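Local coordinates for protein beta-1,4-mannanase (Caldicellulosiruptor saccharolyticus, PDB 1PMJ) that probably binds beta-1,4-mannan as a family 27 carbohydrate-binding module of a mannan-degrading enzyme, at residues F87-P92 / G171-D176; S97-G102 / Q165-K170; L65-G70 / A156-Q161; G14-F19 / V33-D38. One frame throughout, in Å; residues are numbered along the deposited sequence. Where two conformers were deposited one is given.

How the interactions relate
The four contacts run through a two-sheet antiparallel beta fold. Interaction 1 lies in one sheet, joining strands 84-92 and 172-181; interaction 3 lies in the other, joining strands 61-68 and 153-165. Their centres are about 17 Å apart, and Phe160 bridges them by packing on Phe87 and Leu175. Interaction 4 comes first in the chain and touches both, Phe19 meeting Leu65, Thr67 and Leu175. Interaction 2 ties loops at the far end, about 26 Å from interaction 3 between centres, and reaches interaction 1 through Tyr169. The segments of interactions 1 and 3 alternate along the chain, so distant parts of the sequence interlock around one core.

Interaction 1: residues F87-P92 / G171-D176; sequences FEMFIP and GPIYLD. With CA (calcium ion), chain B.
Phe90 and Tyr174 exchange two backbone hydrogen bonds, Phe90 N to Tyr174 O and Tyr174 N to Phe90 O, both 2.8 Å and the second almost straight at 178°. Glu88 and Asp176 form a like pair, with Glu88 N to Asp176 O and Asp176 N to Glu88 O at 3.0 Å. Between them Met89 and Leu175 make a non-hydrogen-bonded pair, where Met89 CA approaches Tyr174 O at 3.1 Å in a CA-H...O contact.

This ladder joins strands 84-92 and 172-181 in one sheet of the antiparallel beta-sandwich of the family 27 module. Apolar contacts line both of its faces. On the side facing strand 102-109, flexible Met89, in one of its two conformers, bends at its last torsion (37°), laying CE beside Ile173 CG2 at 4.1 Å, while its CG meets Leu175 CD1. On the other side Phe90 turns its ring edge to Tyr174 O and touches Asp176 CB through CE1, ring and carboxylate planes 58° apart. Pro92, which has no N-H to offer, suits the last strand position before helix 93-98 and packs its CG on that of Pro172.

The metal bonds come from Asp176, whose short carboxylate grips the calcium ion with both oxygens, OD1 at 2.5 Å and OD2 at 2.6 Å. A water, Asp10 O, Glu12 OE2, Asn44 OD1 and Tyr46 O complete the site.

Interaction 2: residues S97-G102 / Q165-K170; sequences SKSQGG and QNSNYK
An ST turn in the loop 165-170 meets the chain as it leaves helix 93-98, and side-chain amides, water and a short two-residue bridge lace the two together. Ser167, its OG anti to the backbone N (chi1 179°), accepts from Tyr169 N at 2.9 Å and so fixes the turn. The next residue, Asn168, supplies the main polar grip: its OD1 takes the N-H of Gln100 at 2.8 Å, the donor lying 33° out of the carbonyl plane. A short amide suits this place, since its oxygen mimics a backbone carbonyl while ND2 donates to a water that in turn donates to Lys98 O. In one of two deposited conformers the Gln100 amide stacks on that of Asn168, their planes 12° apart, a stack the other may not keep.

A second water donates to Ser99 OG and Gln100 O and also hydrogen-bonds Ser167 OG, tying three polar atoms together; Ser99 OG also bonds Phe96 O. Farther on, Gly102 N bonds Gln165 O at 3.2 Å, and Gln165 N returns a bond to Gly102 O at 2.8 Å, an antiparallel hydrogen-bonded pair. Gly101, just before Gly102, has a positive phi and carries its CA 3.4 Å from Gln165 O, where a bare alpha carbon fits. Ser99 CB, small and close to the backbone, sits at the edge of the Tyr169 ring.

That ring packs on Ile91 and Pro92 of strand 84-92 and on Val52 of strand 47-53, and its OH bonds Pro172 O, so the loop joins the end of helix 93-98 to the strands beneath.

Interaction 3: residues L65-G70 / A156-Q161; sequences LGTWIG and AQLVFQ. Unlike the reference sequence in segment 65-70: Ile69 (reference Phe).
Antiparallel strand pairing inside the sheet that holds strands 61-68 and 153-165 makes up this buried contact. Leu65 pairs with Phe160 and Thr67 with Leu158, each through two backbone hydrogen bonds; Leu65 O accepts from Phe160 N at 2.8 Å, and Thr67 N reaches Leu158 O at 2.9 Å. Another, Ile69 N to Ala156 O at 2.8 Å, carries the ladder past the end of the strand. Gly66 faces Val159 in a non-hydrogen-bonded pair, its CA 3.3 Å from Leu158 O; a residue without a side chain fits there beside the Gln157 amide.

On the same face as that glycine, Gln157 lies across the indole of Trp68. Its CB sits 3.8 Å from the centroid of the six-membered ring and 10° off the ring normal, a CH-pi contact, and the amide plane is turned only 22° from the ring. With CG anti to the backbone N (chi1 -169°), the extended chain runs out over the ring. Small Ala156 tucks its CB against Trp68 CE3. On the other face, Thr67 CG2 and, in one conformer, Ile69 CD1 rest against Leu158 CB, and Leu158 and Phe160 pack on Val178 of the opposing sheet.

Arg155 and Asn110 bond Gln157 OE1, and Ala22 O takes NE2. The buried amide is thus satisfied at both ends, which should hold its aliphatic part flat on the indole.

Interaction 4: residues G14-F19 / V33-D38; sequences GTVMSF and VSVSQD
Thr15 OG1 is gripped from two directions, accepting the N-H of Met17 at 3.1 Å and hydrogen-bonding with Asp13 OD1. The first bond defines an ST turn; chi1 of 75° sets OG1 between the backbone N and the carbonyl carbon, within range of Met17. Overlapping it, a type I' turn runs from Val16 to Phe19, closed by Phe19 N to Val16 O at 3.0 Å. Both middle residues, Met17 and Ser18, have positive phi, as this turn type requires, and Gly14 has one as well, an angle glycine adopts easily.

Across the contact no hydrogen bond forms, and valines do the touching. Val35 straddles the chain at Gly14 and Thr15: CG1 comes 3.4 Å from Gly14 O and CG2 3.7 Å from Thr15 O, its branched end meeting two successive peptides. Val16 answers with CG1 against Val35, 3.7 Å from the backbone N and 4.1 Å from CB. Two residues back on the same face of the strand, Val33 points CG1 at Phe19 O, also at 4.1 Å. Compact beta-branched side chains suit an extended strand pressed against a turning loop.

Phe19 goes inward onto Leu48, Leu65 and Leu175. The arrangement is that of a loop laid along strand 30-36 of a beta-sandwich, linking strands 7-9 and 20-21 of its two sheets, with the side chain of Val35 about 8 Å from the bound calcium ion.

Interaction 1: residues F87-P92 / G171-D176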
loop_
_atom_site.group_PDB
_atom_site.type_symbol
_atom_site.label_atom_id
_atom_site.label_comp_id
_atom_site.label_asym_id
_atom_site.label_seq_id
_atom_site.Cartn_x
_atom_site.Cartn_y
_atom_site.Cartn_z
ATOM N N PHE A 87 -2.729 -3.799 5.865
ATOM C CA PHE A 87 -2.117 -2.517 5.553
ATOM C C PHE A 87 -3.072 -1.393 5.960
ATOM O O PHE A 87 -4.291 -1.606 6.094
ATOM C CB PHE A 87 -1.817 -2.406 4.060
ATOM C CG PHE A 87 -3.049 -2.407 3.234
ATOM C CD1 PHE A 87 -3.619 -3.590 2.863
ATOM C CD2 PHE A 87 -3.683 -1.204 2.921
ATOM C CE1 PHE A 87 -4.814 -3.587 2.176
ATOM C CE2 PHE A 87 -4.873 -1.207 2.224
ATOM C CZ PHE A 87 -5.421 -2.407 1.867
ATOM N N GLU A 88 -2.543 -0.180 6.063
ATOM C CA GLU A 88 -3.314 1.048 6.203
ATOM C C GLU A 88 -2.902 2.077 5.175
ATOM O O GLU A 88 -1.714 2.192 4.851
ATOM C CB GLU A 88 -3.098 1.638 7.586
ATOM C CG GLU A 88 -3.599 0.782 8.727
ATOM C CD GLU A 88 -3.435 1.477 10.063
ATOM O OE1 GLU A 88 -2.307 1.788 10.431
ATOM O OE2 GLU A 88 -4.454 1.798 10.694
ATOM N N MET A 89 -3.884 2.820 4.660
ATOM C CA MET A 89 -3.641 3.952 3.768
ATOM C C MET A 89 -4.288 5.178 4.387
ATOM O O MET A 89 -5.382 5.078 4.958
ATOM C CB MET A 89 -4.205 3.735 2.357
ATOM C CG MET A 89 -3.566 2.670 1.573
ATOM S SD MET A 89 -4.536 2.148 0.167
ATOM C CE MET A 89 -5.139 3.625 -0.262
ATOM N N PHE A 90 -3.628 6.338 4.235
ATOM C CA PHE A 90 -4.093 7.608 4.765
ATOM C C PHE A 90 -4.069 8.640 3.634
ATOM O O PHE A 90 -3.047 8.795 2.941
ATOM C CB PHE A 90 -3.166 8.134 5.897
ATOM C CG PHE A 90 -2.968 7.161 7.029
ATOM C CD1 PHE A 90 -2.164 6.039 6.862
ATOM C CD2 PHE A 90 -3.578 7.358 8.242
ATOM C CE1 PHE A 90 -1.965 5.109 7.912
ATOM C CE2 PHE A 90 -3.417 6.444 9.270
ATOM C CZ PHE A 90 -2.592 5.321 9.088
ATOM N N ILE A 91 -5.191 9.324 3.447
ATOM C CA ILE A 91 -5.320 10.361 2.415
ATOM C C ILE A 91 -5.886 11.619 3.068
ATOM O O ILE A 91 -6.914 11.563 3.727
ATOM C CB ILE A 91 -6.226 9.924 1.232
ATOM C CG1 ILE A 91 -5.941 8.477 0.807
ATOM C CG2 ILE A 91 -6.106 10.927 0.109
ATOM C CD1 ILE A 91 -6.827 7.447 1.411
ATOM N N PRO A 92 -5.212 12.753 2.952
ATOM C CA PRO A 92 -5.718 13.972 3.594
ATOM C C PRO A 92 -7.180 14.267 3.199
ATOM O O PRO A 92 -7.526 14.387 2.024
ATOM C CB PRO A 92 -4.777 15.064 3.094
ATOM C CG PRO A 92 -3.676 14.411 2.454
ATOM C CD PRO A 92 -3.927 12.970 2.255
ATOM N N GLY A 171 -1.843 15.011 -4.643
ATOM C CA GLY A 171 -1.530 15.033 -3.229
ATOM C C GLY A 171 -0.877 13.735 -2.780
ATOM O O GLY A 171 -0.754 12.774 -3.551
ATOM N N PRO A 172 -0.536 13.656 -1.495
ATOM C CA PRO A 172 -0.008 12.419 -0.935
ATOM C C PRO A 172 -1.094 11.366 -0.636
ATOM O O PRO A 172 -2.242 11.696 -0.282
ATOM C CB PRO A 172 0.640 12.883 0.359
ATOM C CG PRO A 172 -0.180 14.014 0.797
ATOM C CD PRO A 172 -0.573 14.735 -0.501
ATOM N N ILE A 173 -0.701 10.105 -0.793
ATOM C CA ILE A 173 -1.364 8.969 -0.165
ATOM C C ILE A 173 -0.278 8.313 0.659
ATOM O O ILE A 173 0.812 8.030 0.105
ATOM C CB ILE A 173 -1.914 7.955 -1.224
ATOM C CG1 ILE A 173 -2.951 8.658 -2.121
ATOM C CG2 ILE A 173 -2.421 6.691 -0.516
ATOM C CD1 ILE A 173 -3.490 7.794 -3.244
ATOM N N TYR A 174 -0.545 8.064 1.949
ATOM C CA TYR A 174 0.424 7.414 2.832
ATOM C C TYR A 174 0.078 5.947 3.036
ATOM O O TYR A 174 -1.092 5.585 3.217
ATOM C CB TYR A 174 0.536 8.082 4.187
ATOM C CG TYR A 174 0.849 9.550 4.149
ATOM C CD1 TYR A 174 -0.162 10.490 3.919
ATOM C CD2 TYR A 174 2.165 10.019 4.256
ATOM C CE1 TYR A 174 0.106 11.856 3.878
ATOM C CE2 TYR A 174 2.428 11.380 4.226
ATOM C CZ TYR A 174 1.409 12.305 4.006
ATOM O OH TYR A 174 1.648 13.693 3.979
ATOM N N LEU A 175 1.100 5.107 2.988
ATOM C CA LEU A 175 0.989 3.702 3.287
ATOM C C LEU A 175 1.750 3.426 4.578
ATOM O O LEU A 175 2.835 3.946 4.801
ATOM C CB LEU A 175 1.562 2.880 2.142
ATOM C CG LEU A 175 1.474 1.380 2.120
ATOM C CD1 LEU A 175 -0.004 0.974 2.017
ATOM C CD2 LEU A 175 2.266 0.836 0.976
ATOM N N ASP A 176 1.170 2.619 5.439
ATOM C CA ASP A 176 1.829 2.241 6.689
ATOM C C ASP A 176 1.365 0.891 7.172
ATOM O O ASP A 176 0.354 0.349 6.717
ATOM C CB ASP A 176 1.557 3.314 7.767
ATOM C CG ASP A 176 2.667 3.419 8.835
ATOM O OD1 ASP A 176 3.651 2.624 8.806
ATOM O OD2 ASP A 176 2.618 4.312 9.727
HETATM CA CA CA B . 4.939 3.709 10.658
HETATM O O HOH W 1 4.010 2.116 12.142
#

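Interaction 2: residues S97-G102 / Q165-K170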
loop_
_atom_site.group_PDB
_atom_site.type_symbol
_atom_site.label_atom_id
_atom_site.label_comp_id
_atom_site.label_asym_id
_atom_site.label_seq_id
_atom_site.Cartn_x
_atom_site.Cartn_y
_atom_site.Cartn_z
ATOM N N SER A 97 -11.573 15.273 -0.340
ATOM C CA SER A 97 -13.029 15.495 -0.408
ATOM C C SER A 97 -13.427 16.491 -1.515
ATOM O O SER A 97 -14.544 16.441 -2.007
ATOM C CB SER A 97 -13.599 15.968 0.927
ATOM O OG SER A 97 -13.286 17.320 1.159
ATOM N N LYS A 98 -12.519 17.401 -1.843
ATOM C CA LYS A 98 -12.722 18.378 -2.921
ATOM C C LYS A 98 -12.505 17.793 -4.330
ATOM O O LYS A 98 -12.913 18.413 -5.327
ATOM C CB LYS A 98 -11.786 19.571 -2.724
ATOM C CG LYS A 98 -12.135 20.485 -1.563
ATOM C CD LYS A 98 -11.024 21.540 -1.409
ATOM C CE LYS A 98 -11.343 22.577 -0.354
ATOM N NZ LYS A 98 -10.099 23.106 0.265
ATOM N N SER A 99 -11.849 16.639 -4.421
ATOM C CA SER A 99 -11.517 16.025 -5.710
ATOM C C SER A 99 -12.701 15.311 -6.356
ATOM O O SER A 99 -13.658 14.891 -5.678
ATOM C CB SER A 99 -10.308 15.059 -5.581
ATOM O OG SER A 99 -10.653 13.862 -4.929
ATOM N N GLN A 100 -12.643 15.216 -7.672
ATOM C CA GLN A 100 -13.635 14.463 -8.468
ATOM C C GLN A 100 -13.252 13.006 -8.528
ATOM O O GLN A 100 -12.104 12.626 -8.343
ATOM C CB GLN A 100 -13.681 15.021 -9.896
ATOM C CG GLN A 100 -14.162 16.467 -9.978
ATOM C CD GLN A 100 -13.887 17.125 -11.327
ATOM O OE1 GLN A 100 -13.215 16.563 -12.203
ATOM N NE2 GLN A 100 -14.432 18.314 -11.498
ATOM N N GLY A 101 -14.224 12.168 -8.818
ATOM C CA GLY A 101 -13.926 10.783 -9.083
ATOM C C GLY A 101 -13.587 10.012 -7.811
ATOM O O GLY A 101 -14.074 10.272 -6.715
ATOM N N GLY A 102 -12.687 9.063 -7.962
ATOM C CA GLY A 102 -12.268 8.221 -6.857
ATOM C C GLY A 102 -10.978 7.504 -7.239
ATOM O O GLY A 102 -10.375 7.797 -8.275
ATOM N N GLN A 165 -9.644 6.946 -10.847
ATOM C CA GLN A 165 -10.858 6.672 -11.564
ATOM C C GLN A 165 -11.540 8.013 -11.896
ATOM O O GLN A 165 -12.373 8.536 -11.126
ATOM C CB GLN A 165 -11.757 5.777 -10.728
ATOM C CG GLN A 165 -11.209 4.381 -10.494
ATOM C CD GLN A 165 -12.163 3.532 -9.692
ATOM O OE1 GLN A 165 -13.116 2.950 -10.287
ATOM N NE2 GLN A 165 -11.982 3.449 -8.475
ATOM N N ASN A 166 -11.145 8.593 -13.038
ATOM C CA ASN A 166 -11.520 9.952 -13.384
ATOM C C ASN A 166 -11.352 10.917 -12.220
ATOM O O ASN A 166 -12.199 11.801 -11.969
ATOM C CB ASN A 166 -12.947 10.028 -13.982
ATOM C CG ASN A 166 -13.076 9.231 -15.261
ATOM O OD1 ASN A 166 -13.592 8.116 -15.264
ATOM N ND2 ASN A 166 -12.580 9.798 -16.367
ATOM N N SER A 167 -10.218 10.767 -11.522
ATOM C CA SER A 167 -9.853 11.629 -10.413
ATOM C C SER A 167 -8.954 12.768 -10.867
ATOM O O SER A 167 -8.153 12.629 -11.805
ATOM C CB SER A 167 -9.112 10.821 -9.330
ATOM O OG SER A 167 -8.717 11.623 -8.240
ATOM N N ASN A 168 -9.106 13.891 -10.180
ATOM C CA ASN A 168 -8.166 15.009 -10.278
ATOM C C ASN A 168 -7.396 15.234 -8.991
ATOM O O ASN A 168 -6.809 16.307 -8.791
ATOM C CB ASN A 168 -8.857 16.316 -10.711
ATOM C CG ASN A 168 -9.891 16.834 -9.703
ATOM O OD1 ASN A 168 -10.252 16.114 -8.746
ATOM N ND2 ASN A 168 -10.407 17.971 -9.844
ATOM N N TYR A 169 -7.354 14.214 -8.127
ATOM C CA TYR A 169 -6.618 14.360 -6.895
ATOM C C TYR A 169 -5.111 14.445 -7.184
ATOM O O TYR A 169 -4.571 13.627 -7.914
ATOM C CB TYR A 169 -6.896 13.190 -5.929
ATOM C CG TYR A 169 -6.096 13.318 -4.652
ATOM C CD1 TYR A 169 -6.431 14.248 -3.695
ATOM C CD2 TYR A 169 -5.026 12.474 -4.393
ATOM C CE1 TYR A 169 -5.732 14.360 -2.482
ATOM C CE2 TYR A 169 -4.289 12.579 -3.213
ATOM C CZ TYR A 169 -4.635 13.518 -2.243
ATOM O OH TYR A 169 -3.917 13.627 -1.067
ATOM N N LYS A 170 -4.484 15.462 -6.606
ATOM C CA LYS A 170 -3.044 15.683 -6.630
ATOM C C LYS A 170 -2.653 15.908 -5.177
ATOM O O LYS A 170 -3.075 16.879 -4.543
ATOM C CB LYS A 170 -2.663 16.911 -7.489
ATOM C CG LYS A 170 -1.177 17.199 -7.462
ATOM C CD LYS A 170 -0.816 18.470 -8.209
ATOM C CE LYS A 170 0.648 18.813 -7.972
ATOM N NZ LYS A 170 0.962 20.138 -8.574
HETATM O O HOH W 2 -12.443 18.957 -7.941
HETATM O O HOH W 3 -10.540 11.434 -6.292
HETATM O O HOH W 4 -13.546 13.865 -13.229
#

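Interaction 3: residues L65-G70 / A156-Q161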
loop_
_atom_site.group_PDB
_atom_site.type_symbol
_atom_site.label_atom_id
_atom_site.label_comp_id
_atom_site.label_asym_id
_atom_site.label_seq_id
_atom_site.Cartn_x
_atom_site.Cartn_y
_atom_site.Cartn_z
ATOM N N LEU A 65 3.446 -0.048 -7.333
ATOM C CA LEU A 65 4.444 0.096 -6.285
ATOM C C LEU A 65 4.779 -1.271 -5.734
ATOM O O LEU A 65 3.880 -2.023 -5.404
ATOM C CB LEU A 65 3.855 0.957 -5.162
ATOM C CG LEU A 65 4.706 1.160 -3.922
ATOM C CD1 LEU A 65 5.750 2.262 -4.175
ATOM C CD2 LEU A 65 3.801 1.490 -2.725
ATOM N N GLY A 66 6.043 -1.672 -5.738
ATOM C CA GLY A 66 6.430 -2.959 -5.211
ATOM C C GLY A 66 7.400 -2.866 -4.061
ATOM O O GLY A 66 8.109 -1.884 -3.896
ATOM N N THR A 67 7.418 -3.910 -3.255
ATOM C CA THR A 67 8.511 -4.168 -2.317
ATOM C C THR A 67 8.923 -5.622 -2.398
ATOM O O THR A 67 8.206 -6.482 -2.896
ATOM C CB THR A 67 8.084 -3.807 -0.864
ATOM O OG1 THR A 67 9.226 -3.883 0.021
ATOM C CG2 THR A 67 7.035 -4.775 -0.276
ATOM N N TRP A 68 10.106 -5.892 -1.886
ATOM C CA TRP A 68 10.624 -7.245 -1.792
ATOM C C TRP A 68 10.622 -7.701 -0.342
ATOM O O TRP A 68 11.291 -7.078 0.509
ATOM C CB TRP A 68 12.037 -7.309 -2.442
ATOM C CG TRP A 68 11.952 -7.206 -3.940
ATOM C CD1 TRP A 68 12.094 -6.095 -4.699
ATOM C CD2 TRP A 68 11.618 -8.271 -4.850
ATOM N NE1 TRP A 68 11.897 -6.390 -6.023
ATOM C CE2 TRP A 68 11.588 -7.721 -6.142
ATOM C CE3 TRP A 68 11.351 -9.631 -4.695
ATOM C CZ2 TRP A 68 11.300 -8.491 -7.282
ATOM C CZ3 TRP A 68 11.072 -10.398 -5.828
ATOM C CH2 TRP A 68 11.037 -9.831 -7.089
ATOM N N ILE A 69 9.861 -8.748 -0.052
ATOM C CA ILE A 69 9.733 -9.296 1.300
ATOM C C ILE A 69 11.050 -10.034 1.523
ATOM O O ILE A 69 11.328 -11.061 0.856
ATOM C CB ILE A 69 8.530 -10.234 1.462
ATOM C CG1 ILE A 69 7.215 -9.523 1.124
ATOM C CG2 ILE A 69 8.476 -10.810 2.920
ATOM C CD1 ILE A 69 6.116 -10.472 0.782
ATOM N N GLY A 70 11.874 -9.470 2.408
ATOM C CA GLY A 70 13.258 -9.900 2.581
ATOM C C GLY A 70 14.319 -9.011 1.959
ATOM O O GLY A 70 15.524 -9.222 2.177
ATOM N N ALA A 156 9.091 -13.068 -4.173
ATOM C CA ALA A 156 8.791 -12.320 -2.940
ATOM C C ALA A 156 8.393 -10.861 -3.129
ATOM O O ALA A 156 8.739 -10.028 -2.301
ATOM C CB ALA A 156 9.958 -12.418 -1.997
ATOM N N GLN A 157 7.644 -10.549 -4.203
ATOM C CA GLN A 157 7.318 -9.177 -4.521
ATOM C C GLN A 157 5.868 -8.966 -4.167
ATOM O O GLN A 157 4.992 -9.628 -4.701
ATOM C CB GLN A 157 7.581 -8.818 -5.988
ATOM C CG GLN A 157 7.482 -7.333 -6.241
ATOM C CD GLN A 157 7.606 -6.943 -7.692
ATOM O OE1 GLN A 157 7.063 -7.620 -8.576
ATOM N NE2 GLN A 157 8.314 -5.852 -7.942
ATOM N N LEU A 158 5.653 -8.034 -3.258
ATOM C CA LEU A 158 4.313 -7.567 -2.907
ATOM C C LEU A 158 4.091 -6.257 -3.650
ATOM O O LEU A 158 4.910 -5.347 -3.562
ATOM C CB LEU A 158 4.216 -7.377 -1.401
ATOM C CG LEU A 158 2.885 -6.912 -0.818
ATOM C CD1 LEU A 158 1.794 -7.971 -0.919
ATOM C CD2 LEU A 158 3.117 -6.544 0.642
ATOM N N VAL A 159 2.998 -6.180 -4.397
ATOM C CA VAL A 159 2.669 -5.012 -5.202
ATOM C C VAL A 159 1.366 -4.384 -4.742
ATOM O O VAL A 159 0.372 -5.079 -4.538
ATOM C CB VAL A 159 2.569 -5.388 -6.693
ATOM C CG1 VAL A 159 2.116 -4.197 -7.548
ATOM C CG2 VAL A 159 3.944 -5.910 -7.186
ATOM N N PHE A 160 1.396 -3.067 -4.626
ATOM C CA PHE A 160 0.219 -2.229 -4.450
ATOM C C PHE A 160 0.005 -1.481 -5.750
ATOM O O PHE A 160 0.858 -0.700 -6.165
ATOM C CB PHE A 160 0.403 -1.236 -3.305
ATOM C CG PHE A 160 0.438 -1.901 -1.953
ATOM C CD1 PHE A 160 1.582 -2.523 -1.477
ATOM C CD2 PHE A 160 -0.696 -1.885 -1.130
ATOM C CE1 PHE A 160 1.574 -3.145 -0.234
ATOM C CE2 PHE A 160 -0.680 -2.518 0.103
ATOM C CZ PHE A 160 0.448 -3.143 0.534
ATOM N N GLN A 161 -1.118 -1.733 -6.412
ATOM C CA GLN A 161 -1.526 -0.929 -7.551
ATOM C C GLN A 161 -2.491 0.165 -7.094
ATOM O O GLN A 161 -3.403 -0.095 -6.329
ATOM C CB GLN A 161 -2.183 -1.818 -8.611
ATOM C CG GLN A 161 -2.595 -1.049 -9.866
ATOM C CD GLN A 161 -3.092 -1.930 -10.984
ATOM O OE1 GLN A 161 -4.289 -1.921 -11.299
ATOM N NE2 GLN A 161 -2.205 -2.690 -11.585
#

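Interaction 4: residues G14-F19 / V33-D38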
loop_
_atom_site.group_PDB
_atom_site.type_symbol
_atom_site.label_atom_id
_atom_site.label_comp_id
_atom_site.label_asym_id
_atom_site.label_seq_id
_atom_site.Cartn_x
_atom_site.Cartn_y
_atom_site.Cartn_z
ATOM N N GLY A 14 13.020 4.307 9.558
ATOM C CA GLY A 14 13.203 5.523 8.815
ATOM C C GLY A 14 13.673 5.311 7.385
ATOM O O GLY A 14 14.255 6.219 6.793
ATOM N N THR A 15 13.430 4.118 6.845
ATOM C CA THR A 15 13.652 3.852 5.429
ATOM C C THR A 15 12.376 3.522 4.682
ATOM O O THR A 15 11.341 3.223 5.279
ATOM C CB THR A 15 14.621 2.685 5.207
ATOM O OG1 THR A 15 13.979 1.431 5.475
ATOM C CG2 THR A 15 15.821 2.753 6.154
ATOM N N VAL A 16 12.482 3.482 3.364
ATOM C CA VAL A 16 11.366 3.015 2.526
ATOM C C VAL A 16 11.172 1.502 2.474
ATOM O O VAL A 16 10.265 1.041 1.800
ATOM C CB VAL A 16 11.472 3.536 1.058
ATOM C CG1 VAL A 16 11.439 5.025 1.019
ATOM C CG2 VAL A 16 12.710 2.944 0.328
ATOM N N MET A 17 12.005 0.731 3.175
ATOM C CA MET A 17 11.863 -0.706 3.295
ATOM C C MET A 17 11.640 -1.397 1.939
ATOM O O MET A 17 10.722 -2.211 1.753
ATOM C CB MET A 17 10.773 -1.060 4.316
ATOM C CG MET A 17 11.122 -0.651 5.748
ATOM S SD MET A 17 9.894 -1.284 6.917
ATOM C CE MET A 17 10.765 -1.104 8.518
ATOM N N SER A 18 12.482 -1.019 0.982
ATOM C CA SER A 18 12.517 -1.640 -0.349
ATOM C C SER A 18 11.304 -1.346 -1.236
ATOM O O SER A 18 11.204 -1.926 -2.286
ATOM C CB SER A 18 12.778 -3.130 -0.260
ATOM O OG SER A 18 14.138 -3.387 0.117
ATOM N N PHE A 19 10.480 -0.380 -0.868
ATOM C CA PHE A 19 9.387 0.075 -1.712
ATOM C C PHE A 19 9.888 1.006 -2.801
ATOM O O PHE A 19 10.671 1.935 -2.546
ATOM C CB PHE A 19 8.308 0.787 -0.914
ATOM C CG PHE A 19 7.360 -0.130 -0.224
ATOM C CD1 PHE A 19 7.687 -0.713 0.989
ATOM C CD2 PHE A 19 6.113 -0.392 -0.780
ATOM C CE1 PHE A 19 6.790 -1.517 1.648
ATOM C CE2 PHE A 19 5.219 -1.204 -0.123
ATOM C CZ PHE A 19 5.569 -1.807 1.074
ATOM N N VAL A 33 8.133 8.460 -4.319
ATOM C CA VAL A 33 8.038 7.579 -3.158
ATOM C C VAL A 33 9.086 8.040 -2.158
ATOM O O VAL A 33 10.269 8.182 -2.497
ATOM C CB VAL A 33 8.304 6.129 -3.565
ATOM C CG1 VAL A 33 8.278 5.212 -2.378
ATOM C CG2 VAL A 33 7.313 5.693 -4.620
ATOM N N SER A 34 8.663 8.306 -0.927
ATOM C CA SER A 34 9.594 8.727 0.127
ATOM C C SER A 34 9.148 8.271 1.491
ATOM O O SER A 34 7.973 8.019 1.695
ATOM C CB SER A 34 9.719 10.232 0.114
ATOM O OG SER A 34 8.533 10.920 0.469
ATOM N N VAL A 35 10.083 8.196 2.421
ATOM C CA VAL A 35 9.779 7.939 3.815
ATOM C C VAL A 35 9.578 9.300 4.477
ATOM O O VAL A 35 10.326 10.250 4.224
ATOM C CB VAL A 35 10.824 7.024 4.516
ATOM C CG1 VAL A 35 12.254 7.588 4.458
ATOM C CG2 VAL A 35 10.333 6.707 5.932
ATOM N N SER A 36 8.499 9.408 5.256
ATOM C CA SER A 36 7.951 10.683 5.710
ATOM C C SER A 36 7.599 10.673 7.171
ATOM O O SER A 36 7.159 9.656 7.697
ATOM C CB SER A 36 6.684 11.034 4.928
ATOM O OG SER A 36 6.132 12.301 5.286
ATOM N N GLN A 37 7.835 11.815 7.828
ATOM C CA GLN A 37 7.416 12.072 9.212
ATOM C C GLN A 37 6.145 12.918 9.288
ATOM O O GLN A 37 5.784 13.400 10.367
ATOM C CB GLN A 37 8.555 12.733 10.009
ATOM C CG GLN A 37 9.769 11.845 10.214
ATOM C CD GLN A 37 10.987 12.585 10.806
ATOM O OE1 GLN A 37 12.057 12.578 10.214
ATOM N NE2 GLN A 37 10.819 13.180 11.955
ATOM N N ASP A 38 5.428 13.068 8.166
ATOM C CA ASP A 38 4.227 13.889 8.170
ATOM C C ASP A 38 3.189 13.454 9.187
ATOM O O ASP A 38 2.476 14.311 9.736
ATOM C CB ASP A 38 3.534 13.919 6.814
ATOM C CG ASP A 38 4.333 14.640 5.739
ATOM O OD1 ASP A 38 5.405 15.257 6.043
ATOM O OD2 ASP A 38 3.927 14.621 4.563
#